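Telomerase reverse transcriptase (Candida tropicalis MYA-3404, PDB 6ZD1) probably extends chromosome ends by copying a template within the telomerase RNA into telomeric DNA repeats, as the reverse transcriptase subunit of telomerase. Local coordinates at residues A[164-168]-A[169-173]; A[475-478]-A[479-482]; A[632-635]-A[636-640]. All coordinates share one frame; numbering follows the deposited sequence.

Contact 1. Residues A[164-168]-A[169-173]; sequences INWVF and ISLVK
Trp-166 and Leu-171 meet where helix 158-179, in the telomerase RNA-binding domain, widens into a pi-type turn. Backbone bonding records the change of pitch. Ile-169 N still makes an ordinary i to i+4 bond to Asn-165 O, 2.8 Å long and nearly straight. Trp-166 O then takes two donors: Ser-170 N, well above the carbonyl plane, and Leu-171 N, which lies in that plane at 3.3 Å. From there the spacing is five residues, Val-172 N bonding to Val-167 O at 3.0 Å and Lys-173 N to Phe-168 O.

Apolar contact follows the same i to i+5 spacing. With CG anti to the backbone N (chi1 171°), the indole of Trp-166 stands out from the helix, and Leu-171 CG lies over one of its faces, offset toward the rim. Leu-171 CD1 makes an off-centre CH-pi contact, 4.3 Å from the centroid of the Trp-166 six-membered ring. Helix 8-14 touches the same indole through Val-11 and Glu-14. Phe-168 points instead to helix 104-117, where its ring meets Phe-115 edge-to-face, and Val-167 and Val-172 both rest on Met-90 of helix 79-93, so the widened helix packs against all three.

The partly exposed side is mixed. Lys-173 bends at its last two torsions to bring NZ to the carbonyl of Ala-120. Ser-170 OG sits obliquely to the indole, 3.3 Å from Trp-166 CD1. The side chains of Asn-165 and Ile-169 cross, and the methyl Ile-169 CD1 makes a van der Waals approach of 3.2 Å to Asn-165 OD1.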
loop_
_atom_site.group_PDB
_atom_site.type_symbol
_atom_site.label_atom_id
_atom_site.label_comp_id
_atom_site.label_asym_id
_atom_site.label_seq_id
_atom_site.Cartn_x
_atom_site.Cartn_y
_atom_site.Cartn_z
ATOM N N ILE A 164 -6.296 -27.279 9.035
ATOM C CA ILE A 164 -5.116 -26.423 9.007
ATOM C C ILE A 164 -5.524 -24.968 8.838
ATOM O O ILE A 164 -4.937 -24.067 9.451
ATOM C CB ILE A 164 -4.151 -26.873 7.896
ATOM C CG1 ILE A 164 -3.651 -28.291 8.174
ATOM C CG2 ILE A 164 -2.983 -25.908 7.785
ATOM C CD1 ILE A 164 -3.002 -28.454 9.536
ATOM N N ASN A 165 -6.553 -24.716 8.027
ATOM C CA ASN A 165 -7.056 -23.356 7.876
ATOM C C ASN A 165 -7.517 -22.799 9.218
ATOM O O ASN A 165 -7.162 -21.677 9.594
ATOM C CB ASN A 165 -8.191 -23.331 6.849
ATOM C CG ASN A 165 -8.564 -21.930 6.428
ATOM O OD1 ASN A 165 -9.508 -21.342 6.954
ATOM N ND2 ASN A 165 -7.824 -21.383 5.471
ATOM N N TRP A 166 -8.283 -23.592 9.974
ATOM C CA TRP A 166 -8.715 -23.157 11.298
ATOM C C TRP A 166 -7.535 -22.989 12.248
ATOM O O TRP A 166 -7.567 -22.122 13.128
ATOM C CB TRP A 166 -9.728 -24.149 11.874
ATOM C CG TRP A 166 -10.068 -23.904 13.320
ATOM C CD1 TRP A 166 -10.950 -22.985 13.813
ATOM C CD2 TRP A 166 -9.533 -24.597 14.458
ATOM N NE1 TRP A 166 -10.997 -23.062 15.185
ATOM C CE2 TRP A 166 -10.136 -24.041 15.605
ATOM C CE3 TRP A 166 -8.603 -25.628 14.617
ATOM C CZ2 TRP A 166 -9.841 -24.487 16.893
ATOM C CZ3 TRP A 166 -8.312 -26.068 15.896
ATOM C CH2 TRP A 166 -8.930 -25.498 17.017
ATOM N N VAL A 167 -6.490 -23.807 12.102
ATOM C CA VAL A 167 -5.314 -23.641 12.954
ATOM C C VAL A 167 -4.600 -22.331 12.640
ATOM O O VAL A 167 -4.106 -21.645 13.544
ATOM C CB VAL A 167 -4.367 -24.847 12.811
ATOM C CG1 VAL A 167 -3.056 -24.567 13.525
ATOM C CG2 VAL A 167 -5.015 -26.105 13.373
ATOM N N PHE A 168 -4.549 -21.949 11.363
ATOM C CA PHE A 168 -3.800 -20.759 10.973
ATOM C C PHE A 168 -4.613 -19.477 11.129
ATOM O O PHE A 168 -4.105 -18.488 11.668
ATOM C CB PHE A 168 -3.310 -20.895 9.527
ATOM C CG PHE A 168 -1.962 -21.553 9.397
ATOM C CD1 PHE A 168 -0.849 -20.816 9.026
ATOM C CD2 PHE A 168 -1.809 -22.907 9.639
ATOM C CE1 PHE A 168 0.394 -21.415 8.901
ATOM C CE2 PHE A 168 -0.569 -23.515 9.512
ATOM C CZ PHE A 168 0.535 -22.766 9.143
ATOM N N ILE A 169 -5.870 -19.472 10.682
ATOM C CA ILE A 169 -6.641 -18.230 10.693
ATOM C C ILE A 169 -7.324 -17.974 12.037
ATOM O O ILE A 169 -7.565 -16.814 12.390
ATOM C CB ILE A 169 -7.677 -18.207 9.554
ATOM C CG1 ILE A 169 -8.913 -19.039 9.923
ATOM C CG2 ILE A 169 -7.046 -18.676 8.244
ATOM C CD1 ILE A 169 -10.089 -18.873 8.974
ATOM N N SER A 170 -7.650 -19.022 12.795
ATOM C CA SER A 170 -8.299 -18.848 14.089
ATOM C C SER A 170 -7.310 -18.897 15.245
ATOM O O SER A 170 -7.328 -18.020 16.110
ATOM C CB SER A 170 -9.394 -19.904 14.299
ATOM O OG SER A 170 -10.403 -19.806 13.306
ATOM N N LEU A 171 -6.443 -19.909 15.282
ATOM C CA LEU A 171 -5.504 -20.018 16.392
ATOM C C LEU A 171 -4.340 -19.044 16.243
ATOM O O LEU A 171 -4.144 -18.165 17.088
ATOM C CB LEU A 171 -4.993 -21.455 16.510
ATOM C CG LEU A 171 -6.006 -22.452 17.064
ATOM C CD1 LEU A 171 -5.380 -23.823 17.209
ATOM C CD2 LEU A 171 -6.502 -21.951 18.395
ATOM N N VAL A 172 -3.570 -19.172 15.157
ATOM C CA VAL A 172 -2.351 -18.379 15.022
ATOM C C VAL A 172 -2.679 -16.893 14.967
ATOM O O VAL A 172 -2.058 -16.080 15.661
ATOM C CB VAL A 172 -1.552 -18.828 13.784
ATOM C CG1 VAL A 172 -0.336 -17.928 13.576
ATOM C CG2 VAL A 172 -1.119 -20.281 13.933
ATOM N N LYS A 173 -3.698 -16.520 14.190
ATOM C CA LYS A 173 -3.998 -15.105 14.007
ATOM C C LYS A 173 -4.505 -14.472 15.298
ATOM O O LYS A 173 -4.100 -13.357 15.650
ATOM C CB LYS A 173 -5.012 -14.925 12.878
ATOM C CG LYS A 173 -5.442 -13.485 12.647
ATOM C CD LYS A 173 -6.570 -13.407 11.637
ATOM C CE LYS A 173 -6.047 -13.476 10.219
ATOM N NZ LYS A 173 -5.317 -12.228 9.873
#

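Contact 2. Residues A[475-478]-A[479-482]; sequences ILYS and TMVS
Met-480, a selenomethionine, lays its terminal methyl over one face of the Tyr-477 ring, a Met-aromatic contact between neighbours three apart on helix 469-484 of the reverse transcriptase domain. Met-480 CE makes the closest approach, 3.6 Å from Tyr-477 CD1, and stands 4.0 Å from the Tyr-477 ring centroid in a CH-pi contact displaced toward the rim. Met-480 SE is farther off and oblique, at 4.9 Å from the Tyr-477 centroid. The two side chains run alongside each other in the same direction. The methionine chain is extended through its first two torsions and turns only at the last (chi3 63°), which folds the methyl back onto the ring.

The other side-chain contact is polar. Thr-479 OG1 donates to Ile-475 O at 2.8 Å, while Thr-479 N donates to the same oxygen at 3.0 Å. The two donors reach it from opposite faces of the carbonyl plane, so one residue grips the oxygen twice and fixes the rotation of its own hydroxyl.

Regular i to i+4 bonds hold these side chains in place: Met-480 N to Leu-476 O, Val-481 N to Tyr-477 O and Ser-482 N to Ser-478 O. Farther out, Ser-355 of helix 349-359 touches Ile-475, Leu-476 and Thr-479, and Leu-288 and Leu-292 of helix 263-298 touch Ile-475. Arg-499 of strand 495-500 touches Tyr-477 and Val-481, and Tyr-529 touches Met-480. This part of the helix is thereby largely buried between those two helices and the strand. Ser-478 bonds through OG to Asp-474 O, one turn back, and Val-481 CG2 comes to 3.2 Å from Tyr-477 O.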
loop_
_atom_site.group_PDB
_atom_site.type_symbol
_atom_site.label_atom_id
_atom_site.label_comp_id
_atom_site.label_asym_id
_atom_site.label_seq_id
_atom_site.Cartn_x
_atom_site.Cartn_y
_atom_site.Cartn_z
ATOM N N ILE A 475 -2.785 18.681 -7.280
ATOM C CA ILE A 475 -3.356 19.871 -7.910
ATOM C C ILE A 475 -2.611 21.121 -7.455
ATOM O O ILE A 475 -2.232 21.971 -8.269
ATOM C CB ILE A 475 -4.861 19.975 -7.603
ATOM C CG1 ILE A 475 -5.644 18.884 -8.332
ATOM C CG2 ILE A 475 -5.395 21.349 -7.981
ATOM C CD1 ILE A 475 -7.118 18.880 -7.979
ATOM N N LEU A 476 -2.401 21.255 -6.143
ATOM C CA LEU A 476 -1.805 22.477 -5.613
ATOM C C LEU A 476 -0.355 22.631 -6.063
ATOM O O LEU A 476 0.049 23.704 -6.530
ATOM C CB LEU A 476 -1.902 22.488 -4.083
ATOM C CG LEU A 476 -1.326 23.723 -3.379
ATOM C CD1 LEU A 476 -1.895 25.002 -3.969
ATOM C CD2 LEU A 476 -1.577 23.685 -1.883
ATOM N N TYR A 477 0.444 21.566 -5.944
ATOM C CA TYR A 477 1.855 21.675 -6.306
ATOM C C TYR A 477 2.049 21.793 -7.816
ATOM O O TYR A 477 2.995 22.452 -8.265
ATOM C CB TYR A 477 2.647 20.489 -5.747
ATOM C CG TYR A 477 3.050 20.633 -4.288
ATOM C CD1 TYR A 477 2.555 21.666 -3.498
ATOM C CD2 TYR A 477 3.942 19.740 -3.706
ATOM C CE1 TYR A 477 2.930 21.795 -2.166
ATOM C CE2 TYR A 477 4.321 19.861 -2.378
ATOM C CZ TYR A 477 3.813 20.888 -1.613
ATOM O OH TYR A 477 4.193 21.007 -0.295
ATOM N N SER A 478 1.174 21.180 -8.618
ATOM C CA SER A 478 1.234 21.416 -10.059
ATOM C C SER A 478 0.928 22.871 -10.379
ATOM O O SER A 478 1.616 23.493 -11.198
ATOM C CB SER A 478 0.260 20.495 -10.796
ATOM O OG SER A 478 0.595 19.130 -10.604
ATOM N N THR A 479 -0.108 23.425 -9.744
ATOM C CA THR A 479 -0.422 24.839 -9.899
ATOM C C THR A 479 0.720 25.716 -9.405
ATOM O O THR A 479 1.064 26.720 -10.039
ATOM C CB THR A 479 -1.710 25.166 -9.142
ATOM O OG1 THR A 479 -2.781 24.363 -9.652
ATOM C CG2 THR A 479 -2.068 26.637 -9.295
HETATM N N MSE A 480 1.307 25.361 -8.267
HETATM C CA MSE A 480 2.407 26.120 -7.692
HETATM C C MSE A 480 3.621 26.130 -8.612
HETATM O O MSE A 480 4.186 27.187 -8.888
HETATM C CB MSE A 480 2.792 25.542 -6.332
HETATM C CG MSE A 480 3.944 26.266 -5.659
HETATM SE SE MSE A 480 4.591 25.347 -4.066
HETATM C CE MSE A 480 5.216 23.694 -4.897
ATOM N N VAL A 481 4.010 24.946 -9.093
ATOM C CA VAL A 481 5.173 24.847 -9.972
ATOM C C VAL A 481 4.950 25.654 -11.245
ATOM O O VAL A 481 5.863 26.325 -11.741
ATOM C CB VAL A 481 5.486 23.370 -10.280
ATOM C CG1 VAL A 481 6.439 23.257 -11.458
ATOM C CG2 VAL A 481 6.078 22.686 -9.056
ATOM N N SER A 482 3.717 25.644 -11.760
ATOM C CA SER A 482 3.442 26.270 -13.049
ATOM C C SER A 482 3.441 27.790 -12.959
ATOM O O SER A 482 3.847 28.464 -13.911
ATOM C CB SER A 482 2.103 25.771 -13.591
ATOM O OG SER A 482 1.750 26.436 -14.792
#

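Contact 3. Residues A[632-635]-A[636-640]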
loop_
_atom_site.group_PDB
_atom_site.type_symbol
_atom_site.label_atom_id
_atom_site.label_comp_id
_atom_site.label_asym_id
_atom_site.label_seq_id
_atom_site.Cartn_x
_atom_site.Cartn_y
_atom_site.Cartn_z
ATOM N N ALA A 632 17.624 -22.516 -15.839
ATOM C CA ALA A 632 18.445 -23.570 -16.432
ATOM C C ALA A 632 18.924 -24.561 -15.379
ATOM O O ALA A 632 18.939 -25.776 -15.622
ATOM C CB ALA A 632 19.632 -22.959 -17.172
ATOM N N THR A 633 19.297 -24.067 -14.196
ATOM C CA THR A 633 19.774 -24.962 -13.146
ATOM C C THR A 633 18.670 -25.907 -12.697
ATOM O O THR A 633 18.869 -27.125 -12.614
ATOM C CB THR A 633 20.288 -24.158 -11.954
ATOM O OG1 THR A 633 21.371 -23.317 -12.368
ATOM C CG2 THR A 633 20.766 -25.105 -10.857
ATOM N N ILE A 634 17.487 -25.357 -12.414
ATOM C CA ILE A 634 16.386 -26.174 -11.921
ATOM C C ILE A 634 15.868 -27.087 -13.024
ATOM O O ILE A 634 15.569 -28.263 -12.784
ATOM C CB ILE A 634 15.275 -25.269 -11.358
ATOM C CG1 ILE A 634 15.807 -24.434 -10.191
ATOM C CG2 ILE A 634 14.066 -26.095 -10.927
ATOM C CD1 ILE A 634 14.806 -23.445 -9.640
ATOM N N SER A 635 15.781 -26.577 -14.256
ATOM C CA SER A 635 15.282 -27.400 -15.351
ATOM C C SER A 635 16.181 -28.597 -15.626
ATOM O O SER A 635 15.717 -29.584 -16.208
ATOM C CB SER A 635 15.129 -26.566 -16.620
ATOM O OG SER A 635 14.537 -27.333 -17.652
ATOM N N LYS A 636 17.448 -28.540 -15.209
ATOM C CA LYS A 636 18.333 -29.689 -15.369
ATOM C C LYS A 636 17.858 -30.874 -14.533
ATOM O O LYS A 636 17.961 -32.029 -14.966
ATOM C CB LYS A 636 19.765 -29.294 -14.992
ATOM C CG LYS A 636 20.655 -30.454 -14.561
ATOM C CD LYS A 636 22.054 -29.991 -14.166
ATOM C CE LYS A 636 22.939 -31.182 -13.806
ATOM N NZ LYS A 636 24.370 -30.809 -13.605
ATOM N N GLN A 637 17.309 -30.607 -13.347
ATOM C CA GLN A 637 16.923 -31.645 -12.401
ATOM C C GLN A 637 15.421 -31.715 -12.151
ATOM O O GLN A 637 14.983 -32.532 -11.334
ATOM C CB GLN A 637 17.654 -31.434 -11.068
ATOM C CG GLN A 637 17.536 -30.007 -10.536
ATOM C CD GLN A 637 18.239 -29.802 -9.205
ATOM O OE1 GLN A 637 18.158 -30.641 -8.308
ATOM N NE2 GLN A 637 18.931 -28.674 -9.070
ATOM N N ASP A 638 14.618 -30.901 -12.835
ATOM C CA ASP A 638 13.175 -30.893 -12.622
ATOM C C ASP A 638 12.507 -30.270 -13.836
ATOM O O ASP A 638 12.846 -29.148 -14.222
ATOM C CB ASP A 638 12.806 -30.112 -11.351
ATOM C CG ASP A 638 11.305 -29.977 -11.159
ATOM O OD1 ASP A 638 10.595 -30.997 -11.278
ATOM O OD2 ASP A 638 10.827 -28.859 -10.878
ATOM N N SER A 639 11.534 -30.974 -14.406
ATOM C CA SER A 639 10.920 -30.533 -15.650
ATOM C C SER A 639 9.917 -29.419 -15.386
ATOM O O SER A 639 9.047 -29.540 -14.517
ATOM C CB SER A 639 10.231 -31.694 -16.361
ATOM O OG SER A 639 9.599 -31.234 -17.543
ATOM N N PHE A 640 10.048 -28.334 -16.144
ATOM C CA PHE A 640 9.157 -27.190 -16.014
ATOM C C PHE A 640 7.768 -27.550 -16.534
ATOM O O PHE A 640 7.609 -27.922 -17.701
ATOM C CB PHE A 640 9.731 -26.002 -16.782
ATOM C CG PHE A 640 8.799 -24.832 -16.877
ATOM C CD1 PHE A 640 8.704 -23.922 -15.837
ATOM C CD2 PHE A 640 8.022 -24.635 -18.011
ATOM C CE1 PHE A 640 7.850 -22.839 -15.918
ATOM C CE2 PHE A 640 7.164 -23.554 -18.099
ATOM C CZ PHE A 640 7.078 -22.654 -17.049
#
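Lys-636 meets the preceding turn through its backbone where helix 609-637 becomes weakly bonded, in a C-terminal helical region that is probably the thumb, or C-terminal extension, of telomerase. Lys-636 N lies 3.3 Å from Thr-633 O in an i to i+3 bond, entering from far above the carbonyl plane, and makes a weak second bond to Ala-632 O. The side chain contributes its root: Lys-636 CB comes to 3.3 Å from Thr-633 O, and beyond CG the chain is fully extended, carrying the amine away from the turn.

Ser-635, still helical, touches the chain after it has turned. Ser-635 CA is 3.2 Å from Asp-638 O in a CA-H...O contact with an angle of 158° at the hydrogen. This carbonyl is therefore turned back toward Ser-635, although Asp-638 itself has an extended backbone.

Ile-634 O receives two backbone N-H groups. Gln-637 N bonds to Ile-634 O at 3.0 Å, again from above the carbonyl plane, and Asp-638 N adds a weak, strongly bent bond to it. Gln-637 CG, placed between its own backbone N and carbonyl carbon (chi1 50°), comes to 3.5 Å from Ile-634 O. The isoleucine side chain is buried, and Ile-634 CG2 lies 4.2 Å from Asp-638 CB.

The i to i+3 bonds are of 3-10 type and accompany the passage into extended chain, which runs on to helix 642-664. Ile-634 packs on Phe-582 and Leu-585 of helix 582-596, Asp-638 OD2 accepts from Phe-582 N in the first turn of that helix, and Phe-640 meets the rings of Phe-582 and Phe-631 edge-to-face.

In the fold
The three contacts follow in series along the chain: contact 1 lies within helix 158-179, contact 2 within helix 469-484, and contact 3 runs from the last turns of helix 609-637 into the loop before helix 642-664. They do not touch. Centres of contacts 1 and 2 are 49 Å apart, on opposite sides of the chain's centre, one in the RNA-binding domain and the other in the reverse transcriptase domain. Contact 3 lies 35 Å from contact 1 and 54 Å from contact 2, centre to centre, among the helices near the C-terminus. They thus lie in separate helical parts of one chain, consistent with an enzyme that joins RNA binding to DNA synthesis.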